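Hypothetical protein (Bacteroides uniformis ATCC 8492, PDB 4QRL) is of unknown function but folds as a small lipocalin-like beta barrel, a shape that in relatives often holds small hydrophobic ligands. Local coordinates at residues 101-106 against 110-115. Sequence-based numbering, arbitrary orientation. Where two conformers were deposited one is given.
Sequences SLRLEY and KSIFRK
F113 O is gripped twice, by L102 N at 3.2 Å, which stands above the carbonyl plane, and by a water at 3.0 Å that also donates to S101 OG, itself hydrogen-bonded to D96. This is the last beta hairpin of a closed antiparallel barrel of the lipocalin-like (calycin) type: 101-106 also pairs with strand 89-97, and 110-115 closes the barrel onto strand 11-19. F113 N returns a bond to L102 O, and L104 with S111 forms the next hydrogen-bonded pair, its L104 N to S111 O bond almost straight (176°). On the buried face, the F113 ring has L102 CD2 over one face, while L104 CD1 approaches CE1 obliquely at 3.7 Å. CG of F113 lies beside its own backbone N (chi1 -53°), which lays the ring alongside both leucines, where it also meets the Y33 ring. With an alanine here, L102 and L104 would probably lose their shared aromatic neighbour, and a gap would open beside them. On the opposite, charged face, one of two R103 conformers runs extended beside I112, its NE salt-bridged to E95 and I112 CD1 3.3 Å above its guanidinium plane. E105 CG rests on K110 CD at 3.6 Å.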
ATOM      1  N   SER A 101       0.645  12.618   6.141  1.00 24.37           N
ATOM      2  CA  SER A 101       1.433  11.466   6.561  1.00 23.47           C
ATOM      3  C   SER A 101       0.573  10.217   6.823  1.00 24.72           C
ATOM      4  O   SER A 101      -0.490  10.314   7.419  1.00 24.60           O
ATOM      5  CB  SER A 101       2.210  11.811   7.826  1.00 29.21           C
ATOM      6  OG  SER A 101       2.811  10.652   8.378  1.00 41.91           O
ATOM      7  N   LEU A 102       1.062   9.060   6.409  1.00 22.52           N
ATOM      8  CA  LEU A 102       0.397   7.770   6.608  1.00 22.90           C
ATOM      9  C   LEU A 102       1.452   6.713   6.961  1.00 25.06           C
ATOM     10  O   LEU A 102       2.466   6.610   6.278  1.00 24.16           O
ATOM     11  CB  LEU A 102      -0.442   7.329   5.386  1.00 21.28           C
ATOM     12  CG  LEU A 102      -1.113   5.924   5.453  1.00 22.24           C
ATOM     13  CD1 LEU A 102      -2.176   5.837   6.580  1.00 21.51           C
ATOM     14  CD2 LEU A 102      -1.756   5.559   4.144  1.00 21.87           C
ATOM     15  N   ARG A 103       1.214   5.965   8.041  1.00 22.30           N
ATOM     16  CA  ARG A 103       2.121   4.924   8.496  0.65 23.28           C
ATOM     17  C   ARG A 103       1.302   3.668   8.770  1.00 26.88           C
ATOM     18  O   ARG A 103       0.407   3.672   9.644  1.00 26.96           O
ATOM     19  CB  ARG A 103       2.892   5.410   9.742  0.65 26.78           C
ATOM     20  CG  ARG A 103       4.074   4.554  10.152  0.65 34.91           C
ATOM     21  CD  ARG A 103       4.568   5.031  11.502  0.65 36.09           C
ATOM     22  NE  ARG A 103       5.733   4.288  11.958  0.65 36.85           N
ATOM     23  CZ  ARG A 103       6.990   4.678  11.773  0.65 44.87           C
ATOM     24  NH1 ARG A 103       7.254   5.809  11.130  0.65 37.28           N
ATOM     25  NH2 ARG A 103       7.992   3.938  12.223  0.65 19.92           N
ATOM     26  N   LEU A 104       1.581   2.614   7.995  1.00 24.61           N
ATOM     27  CA  LEU A 104       0.920   1.324   8.069  1.00 24.50           C
ATOM     28  C   LEU A 104       1.879   0.279   8.646  1.00 28.06           C
ATOM     29  O   LEU A 104       3.072   0.320   8.362  1.00 29.48           O
ATOM     30  CB  LEU A 104       0.415   0.884   6.678  1.00 23.47           C
ATOM     31  CG  LEU A 104      -0.628   1.782   5.995  1.00 25.99           C
ATOM     32  CD1 LEU A 104      -1.050   1.193   4.655  1.00 25.70           C
ATOM     33  CD2 LEU A 104      -1.848   2.045   6.901  1.00 26.86           C
ATOM     34  N   GLU A 105       1.363  -0.622   9.478  1.00 24.00           N
ATOM     35  CA  GLU A 105       2.180  -1.663  10.091  1.00 23.70           C
ATOM     36  C   GLU A 105       1.531  -3.015   9.908  1.00 26.91           C
ATOM     37  O   GLU A 105       0.343  -3.161  10.135  1.00 26.82           O
ATOM     38  CB  GLU A 105       2.402  -1.338  11.569  1.00 25.69           C
ATOM     39  CG  GLU A 105       3.328  -2.290  12.319  1.00 35.53           C
ATOM     40  CD  GLU A 105       2.640  -3.505  12.898  1.00 35.66           C
ATOM     41  OE1 GLU A 105       1.473  -3.389  13.340  1.00 37.73           O
ATOM     42  OE2 GLU A 105       3.257  -4.588  12.863  1.00 30.50           O
ATOM     43  N   TYR A 106       2.342  -4.027   9.548  1.00 26.62           N
ATOM     44  CA  TYR A 106       1.931  -5.415   9.433  1.00 27.26           C
ATOM     45  C   TYR A 106       3.110  -6.318   9.820  1.00 31.03           C
ATOM     46  O   TYR A 106       4.159  -6.279   9.163  1.00 29.78           O
ATOM     47  CB  TYR A 106       1.417  -5.759   8.036  1.00 29.07           C
ATOM     48  CG  TYR A 106       1.055  -7.230   7.922  1.00 32.44           C
ATOM     49  CD1 TYR A 106      -0.100  -7.732   8.511  1.00 35.08           C
ATOM     50  CD2 TYR A 106       1.901  -8.130   7.277  1.00 33.61           C
ATOM     51  CE1 TYR A 106      -0.410  -9.087   8.460  1.00 36.37           C
ATOM     52  CE2 TYR A 106       1.602  -9.489   7.221  1.00 35.42           C
ATOM     53  CZ  TYR A 106       0.443  -9.963   7.811  1.00 43.91           C
ATOM     54  OH  TYR A 106       0.132 -11.301   7.758  1.00 45.42           O
ATOM     55  N   LYS A 110       6.869  -1.590   8.732  1.00 26.98           N
ATOM     56  CA  LYS A 110       6.136  -0.363   8.513  1.00 24.78           C
ATOM     57  C   LYS A 110       6.280   0.094   7.065  1.00 26.61           C
ATOM     58  O   LYS A 110       7.373   0.039   6.506  1.00 26.79           O
ATOM     59  CB  LYS A 110       6.589   0.766   9.452  1.00 27.67           C
ATOM     60  CG  LYS A 110       7.149   0.396  10.837  1.00 45.29           C
ATOM     61  CD  LYS A 110       6.157  -0.177  11.809  1.00 51.84           C
ATOM     62  CE  LYS A 110       6.768  -0.458  13.169  1.00 66.63           C
ATOM     63  NZ  LYS A 110       7.990  -1.314  13.106  1.00 80.70           N
ATOM     64  N   SER A 111       5.166   0.557   6.486  1.00 22.58           N
ATOM     65  CA  SER A 111       5.033   1.168   5.159  1.00 22.00           C
ATOM     66  C   SER A 111       4.826   2.672   5.433  1.00 24.84           C
ATOM     67  O   SER A 111       3.810   3.050   6.022  1.00 25.64           O
ATOM     68  CB  SER A 111       3.840   0.551   4.427  1.00 26.77           C
ATOM     69  OG  SER A 111       4.057  -0.817   4.130  1.00 34.57           O
ATOM     70  N   ILE A 112       5.803   3.504   5.073  1.00 20.34           N
ATOM     71  CA  ILE A 112       5.769   4.955   5.347  1.00 21.18           C
ATOM     72  C   ILE A 112       5.358   5.724   4.097  1.00 21.48           C
ATOM     73  O   ILE A 112       6.036   5.607   3.079  1.00 21.24           O
ATOM     74  CB  ILE A 112       7.162   5.452   5.832  1.00 26.39           C
ATOM     75  CG1 ILE A 112       7.870   4.527   6.883  1.00 31.19           C
ATOM     76  CG2 ILE A 112       7.129   6.955   6.175  1.00 26.49           C
ATOM     77  CD1 ILE A 112       7.217   4.305   8.134  1.00 40.34           C
ATOM     78  N   PHE A 113       4.305   6.541   4.185  1.00 20.07           N
ATOM     79  CA  PHE A 113       3.795   7.297   3.008  1.00 19.86           C
ATOM     80  C   PHE A 113       3.700   8.797   3.243  1.00 25.52           C
ATOM     81  O   PHE A 113       3.488   9.241   4.370  1.00 24.90           O
ATOM     82  CB  PHE A 113       2.352   6.850   2.616  1.00 20.50           C
ATOM     83  CG  PHE A 113       2.128   5.380   2.402  1.00 20.40           C
ATOM     84  CD1 PHE A 113       2.002   4.509   3.489  1.00 21.78           C
ATOM     85  CD2 PHE A 113       1.956   4.871   1.124  1.00 19.96           C
ATOM     86  CE1 PHE A 113       1.795   3.136   3.292  1.00 21.28           C
ATOM     87  CE2 PHE A 113       1.730   3.497   0.924  1.00 23.07           C
ATOM     88  CZ  PHE A 113       1.633   2.643   2.010  1.00 20.63           C
ATOM     89  N   ARG A 114       3.766   9.569   2.134  1.00 23.00           N
ATOM     90  CA  ARG A 114       3.496  11.002   2.148  1.00 24.10           C
ATOM     91  C   ARG A 114       2.455  11.268   1.109  1.00 23.66           C
ATOM     92  O   ARG A 114       2.439  10.604   0.077  1.00 22.94           O
ATOM     93  CB  ARG A 114       4.751  11.867   1.908  1.00 25.83           C
ATOM     94  CG  ARG A 114       5.365  11.746   0.475  1.00 38.34           C
ATOM     95  CD  ARG A 114       6.534  12.702   0.237  1.00 37.50           C
ATOM     96  NE  ARG A 114       7.438  12.192  -0.802  1.00 34.06           N
ATOM     97  CZ  ARG A 114       8.746  12.437  -0.845  1.00 48.11           C
ATOM     98  NH1 ARG A 114       9.316  13.204   0.074  1.00 34.45           N
ATOM     99  NH2 ARG A 114       9.494  11.911  -1.808  1.00 30.07           N
ATOM    100  N   LYS A 115       1.562  12.228   1.384  1.00 22.71           N
ATOM    101  CA  LYS A 115       0.502  12.559   0.459  1.00 22.79           C
ATOM    102  C   LYS A 115       1.125  13.047  -0.861  1.00 25.84           C
ATOM    103  O   LYS A 115       2.123  13.773  -0.849  1.00 26.38           O
ATOM    104  CB  LYS A 115      -0.420  13.612   1.078  1.00 26.11           C
ATOM    105  CG  LYS A 115      -1.738  13.794   0.352  1.00 33.79           C
ATOM    106  CD  LYS A 115      -2.676  12.599   0.566  1.00 39.08           C
ATOM    107  CE  LYS A 115      -4.055  13.045   0.910  1.00 44.62           C
ATOM    108  NZ  LYS A 115      -4.258  13.288   2.361  1.00 40.66           N
TER
HETATM  109  O   HOH W   1       4.655   9.115   7.147  1.00 42.98           O